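Local coordinates for LIM domain only protein 7 (Homo sapiens, PDB 2EAQ) that probably binds the carboxyl-terminal tails of partner proteins through its PDZ domain, as related PDZ modules do, at residues Ile9-Thr12 / Pro13-Leu17; Ser44-Gln47 / Val48-Ile52; Ser65-Trp68 / Glu69-Met72. All coordinates share one frame; numbering follows the deposited sequence.

How the contacts relate
Contact 1 (9-17) and contact 3 (65-72) lie at the surface; contact 2 (44-52) is partly buried. Contacts 1 and 2 reach the same four-stranded antiparallel sheet, at strands 2-10 and 51-55, and touch where Ile9 CA meets Ser44 OG at 3.4 Å. Contact 3 lies across the chain's centre from contact 2, joined to it through Ile52 CG2 and Trp68 CH2, 3.6 Å apart. Contacts 1 and 3 remain separate, nearest atoms about 8 Å apart. The chemistry of the three follows position: a bent turn bond beside a lysine methylene on an amide face in contact 1, a carboxylate locked to the backbone in contact 2, and a helix with one apolar and one charged side in contact 3.

Contact 1. Residues Ile9-Thr12 / Pro13-Leu17; sequences INQT and PGKSL
Gln11 and Lys15 cross at about a right angle, with the lysine's aliphatic chain laid over one face of the glutamine amide. The touching atom is Lys15 CD, 3.8 Å from Gln11 CD and almost directly above it, and therefore nearly equidistant from the two ends of the amide. One torsion and one chain shape bring the groups together. In Gln11, CG stands between the backbone N and the carbonyl carbon (chi1 65°), sending an extended chain toward the turn; in Lys15 the chain is extended beyond CG, so that methylenes rather than the ammonium meet the amide. Gln11 OE1 lies 3.0 Å from Leu17 O, but as modelled both are acceptors and the approach is not a bond, while Gln11 NE2 makes a weak hydrogen bond to Asp18 O. Replacing Gln11 by an alanine would probably leave the Lys15 methylenes without the flat surface beneath them, free to turn toward solvent, and Asp18 O without its weak donor.

The backbone between these side chains is a type II beta turn from Thr12 to Lys15, and it starts the connection from strand 2-10 to strand 21-26, the loop which in PDZ domains leads to the carboxylate-binding segment. Its closing bond, Lys15 N to Thr12 O, is long at 3.3 Å and bent, 139° at the hydrogen, with the donor above the carbonyl plane. Gly14 takes the third position with phi 66°, a value that favours glycine. At the turn's start Thr12 and Pro13 also cross at about a right angle: Thr12 CG2 packs 3.5 Å from Pro13 CD. Before the turn, Ile9 packs on Phe19 and Pro40, and Asn10 OD1 is hydrogen-bonded to His80 ND1.

Contact 2. Residues Ser44-Gln47 / Val48-Ile52; sequences SQLQ and VDDEI. With NI (nickel (II) ion), chain C.
The Asp50 carboxylate turns one face to the Gln47 backbone. Gln47 O stands over that face, 3.1 Å from Asp50 CG, and Gln47 N approaches from the same side, hydrogen-bonding Asp50 OD2 at 3.0 Å from 58° out of the carboxylate plane. Beside OD2, close to that plane, Leu46 CD1 packs at 3.6 Å; at the other oxygen, OD1 forms a salt bridge with Arg87, which probably favours the charged carboxylate. The bond is reciprocated: Asp50 N donates to Gln47 O at 3.1 Å, so the backbone N and carboxylate of Asp50 hold the backbone O and N of Gln47. With CG beside its own backbone N (chi1 -75°), Asp50 can reach back over the turn in this way. The second flat group, the Asp49 carboxylate, leads outward and holds a nickel ion with both oxygens, OD1 at 2.4 Å and OD2 at 2.5 Å; three waters complete the ligands found. Asp49 has positive phi (81°), as the third residue of a type II beta turn from Gln47 to Asp50. Such a turn, often carrying glycine at this position, leads into strand 51-55 after helix 40-43 in the PDZ fold.

Contact 3. Residues Ser65-Trp68 / Glu69-Met72; sequences SKEW and EEAM
Trp68 and Met72, one helical turn apart, lie side by side and point the same way, forming the tight side of this contact. Met72 CG carries the packing, 3.5 Å from Trp68 NE1 and 3.9 Å from CE2; SD, whose modelled position is less certain, stands 5.0 Å from the centroid of the five-membered ring, 51° off its normal, an oblique Met-aromatic contact. With CG anti to its backbone N (chi1 178°), the indole swings toward the protein interior, where Phe60 meets it edge-to-face and Ile52 and Ile55 pack against it. The backbone bond here, Met72 N to Trp68 O, is 2.9 Å.

The other flank is polar and looser. Lys66 and Glu70 approach through Lys66 CE, 3.4 Å from Glu70 OE2, but NZ remains 4.2 Å from that oxygen, beyond a salt bridge; the lysine, bent at chi2 and chi4, offers a methylene instead. Ser65 OG and Glu69 OE2 are joined through a water, which donates to the carboxylate. This amphipathic pattern belongs to helix 65-78, the long PDZ helix that, by analogy with relatives, faces strand 21-26 across the peptide-binding groove.

Contact 1. Residues Ile9-Thr12 / Pro13-Leu17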
# COMPACT_ATOMS: atom_id res chain seq x y z
N ILE A 9 6.55 -0.84 -5.61
CA ILE A 9 6.79 -2.16 -4.97
C ILE A 9 6.48 -3.18 -6.06
O ILE A 9 5.50 -3.04 -6.78
CB ILE A 9 5.90 -2.39 -3.70
CG1 ILE A 9 5.93 -1.11 -2.86
CG2 ILE A 9 6.40 -3.60 -2.93
CD1 ILE A 9 5.13 -1.21 -1.56
N ASN A 10 7.31 -4.20 -6.19
CA ASN A 10 7.14 -5.20 -7.28
C ASN A 10 7.49 -6.58 -6.83
O ASN A 10 8.45 -6.74 -6.06
CB ASN A 10 8.06 -4.86 -8.46
CG ASN A 10 7.78 -3.49 -9.02
OD1 ASN A 10 6.90 -3.32 -9.85
ND2 ASN A 10 8.51 -2.50 -8.55
N GLN A 11 6.72 -7.58 -7.26
CA GLN A 11 7.07 -8.97 -6.96
C GLN A 11 6.52 -9.83 -8.09
O GLN A 11 5.90 -9.30 -9.01
CB GLN A 11 6.54 -9.38 -5.56
CG GLN A 11 5.03 -9.38 -5.46
CD GLN A 11 4.51 -9.81 -4.14
OE1 GLN A 11 3.39 -10.36 -4.09
NE2 GLN A 11 5.25 -9.63 -3.13
N THR A 12 6.79 -11.12 -8.05
CA THR A 12 6.34 -11.98 -9.15
C THR A 12 4.84 -11.96 -9.33
O THR A 12 4.11 -12.02 -8.34
CB THR A 12 6.74 -13.39 -8.84
OG1 THR A 12 8.14 -13.40 -8.61
CG2 THR A 12 6.52 -14.28 -10.07
N PRO A 13 4.37 -11.84 -10.56
CA PRO A 13 2.91 -11.83 -10.77
C PRO A 13 2.32 -13.15 -10.28
O PRO A 13 2.92 -14.23 -10.48
CB PRO A 13 2.77 -11.72 -12.30
CG PRO A 13 4.08 -10.99 -12.74
CD PRO A 13 5.13 -11.56 -11.79
N GLY A 14 1.15 -13.02 -9.63
CA GLY A 14 0.44 -14.18 -9.09
C GLY A 14 1.13 -14.92 -7.96
O GLY A 14 0.84 -16.11 -7.78
N LYS A 15 2.04 -14.27 -7.23
CA LYS A 15 2.75 -14.88 -6.10
C LYS A 15 1.81 -15.22 -5.02
O LYS A 15 0.78 -14.52 -4.83
CB LYS A 15 3.81 -13.88 -5.57
CG LYS A 15 5.03 -14.49 -4.85
CD LYS A 15 5.94 -13.34 -4.33
CE LYS A 15 7.20 -13.93 -3.67
NZ LYS A 15 8.12 -12.82 -3.31
N SER A 16 2.13 -16.29 -4.29
CA SER A 16 1.31 -16.70 -3.18
C SER A 16 1.53 -15.88 -1.89
O SER A 16 0.72 -15.98 -0.95
CB SER A 16 1.54 -18.19 -2.89
OG SER A 16 2.82 -18.37 -2.34
N LEU A 17 2.59 -15.07 -1.84
CA LEU A 17 2.87 -14.23 -0.69
C LEU A 17 2.41 -12.80 -0.98
O LEU A 17 2.43 -12.38 -2.15
CB LEU A 17 4.37 -14.21 -0.44
CG LEU A 17 5.11 -15.54 -0.24
CD1 LEU A 17 6.58 -15.26 0.03
CD2 LEU A 17 4.47 -16.27 0.93

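Contact 2. Residues Ser44-Gln47 / Val48-Ile52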
# COMPACT_ATOMS: atom_id res chain seq x y z
N SER A 44 11.40 -1.78 -0.79
CA SER A 44 10.97 -0.51 -1.41
C SER A 44 10.91 0.67 -0.49
O SER A 44 10.72 1.79 -0.93
CB SER A 44 9.59 -0.69 -2.02
OG SER A 44 9.67 -1.56 -3.17
N GLN A 45 11.12 0.41 0.79
CA GLN A 45 11.17 1.44 1.83
C GLN A 45 9.86 2.13 2.15
O GLN A 45 9.80 3.33 2.45
CB GLN A 45 12.37 2.42 1.65
CG GLN A 45 13.70 1.62 1.72
CD GLN A 45 14.97 2.39 1.66
OE1 GLN A 45 16.04 1.82 1.27
NE2 GLN A 45 14.91 3.63 2.06
N LEU A 46 8.78 1.31 2.11
CA LEU A 46 7.49 1.77 2.66
C LEU A 46 7.69 1.77 4.17
O LEU A 46 8.42 0.94 4.72
CB LEU A 46 6.45 0.73 2.25
CG LEU A 46 5.01 0.98 2.75
CD1 LEU A 46 4.43 2.26 1.99
CD2 LEU A 46 4.11 -0.25 2.46
N GLN A 47 7.05 2.71 4.86
CA GLN A 47 7.23 2.78 6.32
C GLN A 47 5.92 2.77 7.11
O GLN A 47 4.91 3.26 6.63
CB GLN A 47 8.00 4.05 6.69
CG GLN A 47 9.44 3.98 6.11
CD GLN A 47 10.29 5.18 6.40
OE1 GLN A 47 9.95 6.05 7.18
NE2 GLN A 47 11.48 5.21 5.75
N VAL A 48 6.00 2.18 8.31
CA VAL A 48 4.84 2.16 9.23
C VAL A 48 4.41 3.59 9.46
O VAL A 48 5.25 4.50 9.54
CB VAL A 48 5.24 1.49 10.53
CG1 VAL A 48 4.11 1.65 11.58
CG2 VAL A 48 5.56 0.03 10.29
N ASP A 49 3.07 3.78 9.51
CA ASP A 49 2.40 5.07 9.68
C ASP A 49 2.29 5.89 8.42
O ASP A 49 1.68 6.97 8.44
CB ASP A 49 3.07 5.92 10.78
CG ASP A 49 2.70 5.45 12.19
OD1 ASP A 49 1.65 4.83 12.37
OD2 ASP A 49 3.48 5.77 13.13
N ASP A 50 2.90 5.45 7.32
CA ASP A 50 2.68 6.18 6.07
C ASP A 50 1.18 6.13 5.78
O ASP A 50 0.55 5.07 5.92
CB ASP A 50 3.40 5.53 4.86
CG ASP A 50 4.88 5.77 4.84
OD1 ASP A 50 5.36 6.62 5.58
OD2 ASP A 50 5.53 5.09 4.00
N GLU A 51 0.55 7.24 5.40
CA GLU A 51 -0.88 7.24 5.04
C GLU A 51 -0.99 6.82 3.60
O GLU A 51 -0.26 7.37 2.75
CB GLU A 51 -1.50 8.61 5.22
CG GLU A 51 -3.03 8.51 4.97
CD GLU A 51 -3.79 9.80 5.02
OE1 GLU A 51 -3.18 10.85 5.27
OE2 GLU A 51 -5.01 9.72 4.76
N ILE A 52 -1.86 5.86 3.31
CA ILE A 52 -1.99 5.36 1.95
C ILE A 52 -3.07 6.18 1.23
O ILE A 52 -4.25 6.22 1.64
CB ILE A 52 -2.37 3.84 1.98
CG1 ILE A 52 -1.27 3.10 2.74
CG2 ILE A 52 -2.57 3.29 0.59
CD1 ILE A 52 -1.61 1.61 3.12
NI NI C . 1.74 5.09 14.76
O HOH W 1 -0.39 5.03 16.00
O HOH W 2 0.79 7.20 14.59
O HOH W 3 3.83 5.37 15.30

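Contact 3. Residues Ser65-Trp68 / Glu69-Met72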
# COMPACT_ATOMS: atom_id res chain seq x y z
N SER A 65 -14.65 0.89 0.24
CA SER A 65 -13.65 -0.04 0.67
C SER A 65 -13.72 -1.27 -0.19
O SER A 65 -12.74 -1.99 -0.26
CB SER A 65 -13.87 -0.48 2.15
OG SER A 65 -15.04 -1.29 2.34
N LYS A 66 -14.86 -1.56 -0.81
CA LYS A 66 -14.95 -2.76 -1.62
C LYS A 66 -13.99 -2.62 -2.81
O LYS A 66 -13.19 -3.53 -3.09
CB LYS A 66 -16.39 -2.95 -2.13
CG LYS A 66 -16.58 -4.19 -2.93
CD LYS A 66 -16.06 -5.35 -2.18
CE LYS A 66 -16.58 -6.63 -2.79
NZ LYS A 66 -18.09 -6.51 -2.82
N GLU A 67 -14.10 -1.52 -3.54
CA GLU A 67 -13.17 -1.31 -4.69
C GLU A 67 -11.74 -1.27 -4.21
O GLU A 67 -10.84 -1.74 -4.89
CB GLU A 67 -13.50 -0.03 -5.43
CG GLU A 67 -14.82 -0.25 -6.19
CD GLU A 67 -15.41 1.00 -6.81
OE1 GLU A 67 -14.77 2.08 -6.77
OE2 GLU A 67 -16.56 0.88 -7.34
N TRP A 68 -11.50 -0.77 -3.00
CA TRP A 68 -10.14 -0.76 -2.49
C TRP A 68 -9.58 -2.17 -2.34
O TRP A 68 -8.46 -2.52 -2.82
CB TRP A 68 -10.11 -0.07 -1.15
CG TRP A 68 -8.69 -0.12 -0.61
CD1 TRP A 68 -8.16 -1.00 0.30
CD2 TRP A 68 -7.63 0.70 -1.06
NE1 TRP A 68 -6.82 -0.77 0.43
CE2 TRP A 68 -6.46 0.27 -0.40
CE3 TRP A 68 -7.55 1.78 -1.97
CZ2 TRP A 68 -5.21 0.88 -0.60
CZ3 TRP A 68 -6.31 2.38 -2.16
CH2 TRP A 68 -5.16 1.93 -1.49
N GLU A 69 -10.37 -3.02 -1.70
CA GLU A 69 -9.96 -4.35 -1.51
C GLU A 69 -9.77 -5.07 -2.83
O GLU A 69 -8.81 -5.85 -2.98
CB GLU A 69 -10.95 -5.06 -0.60
CG GLU A 69 -10.82 -4.43 0.85
CD GLU A 69 -11.71 -5.14 1.89
OE1 GLU A 69 -11.15 -5.55 2.92
OE2 GLU A 69 -12.94 -5.27 1.66
N GLU A 70 -10.63 -4.81 -3.80
CA GLU A 70 -10.45 -5.42 -5.12
C GLU A 70 -9.17 -4.91 -5.78
O GLU A 70 -8.47 -5.69 -6.43
CB GLU A 70 -11.68 -5.15 -6.01
CG GLU A 70 -12.86 -5.97 -5.49
CD GLU A 70 -14.22 -5.67 -6.13
OE1 GLU A 70 -14.43 -4.65 -6.83
OE2 GLU A 70 -15.15 -6.47 -5.86
N ALA A 71 -8.83 -3.63 -5.63
CA ALA A 71 -7.56 -3.13 -6.19
C ALA A 71 -6.33 -3.75 -5.54
O ALA A 71 -5.34 -4.07 -6.22
CB ALA A 71 -7.50 -1.65 -6.04
N MET A 72 -6.40 -4.00 -4.24
CA MET A 72 -5.31 -4.65 -3.54
C MET A 72 -5.13 -6.07 -4.04
O MET A 72 -4.01 -6.53 -4.33
CB MET A 72 -5.63 -4.68 -2.06
CG MET A 72 -5.34 -3.37 -1.43
SD MET A 72 -3.52 -2.97 -0.99
CE MET A 72 -2.83 -3.55 -1.75
O HOH W 4 -15.00 -3.92 2.06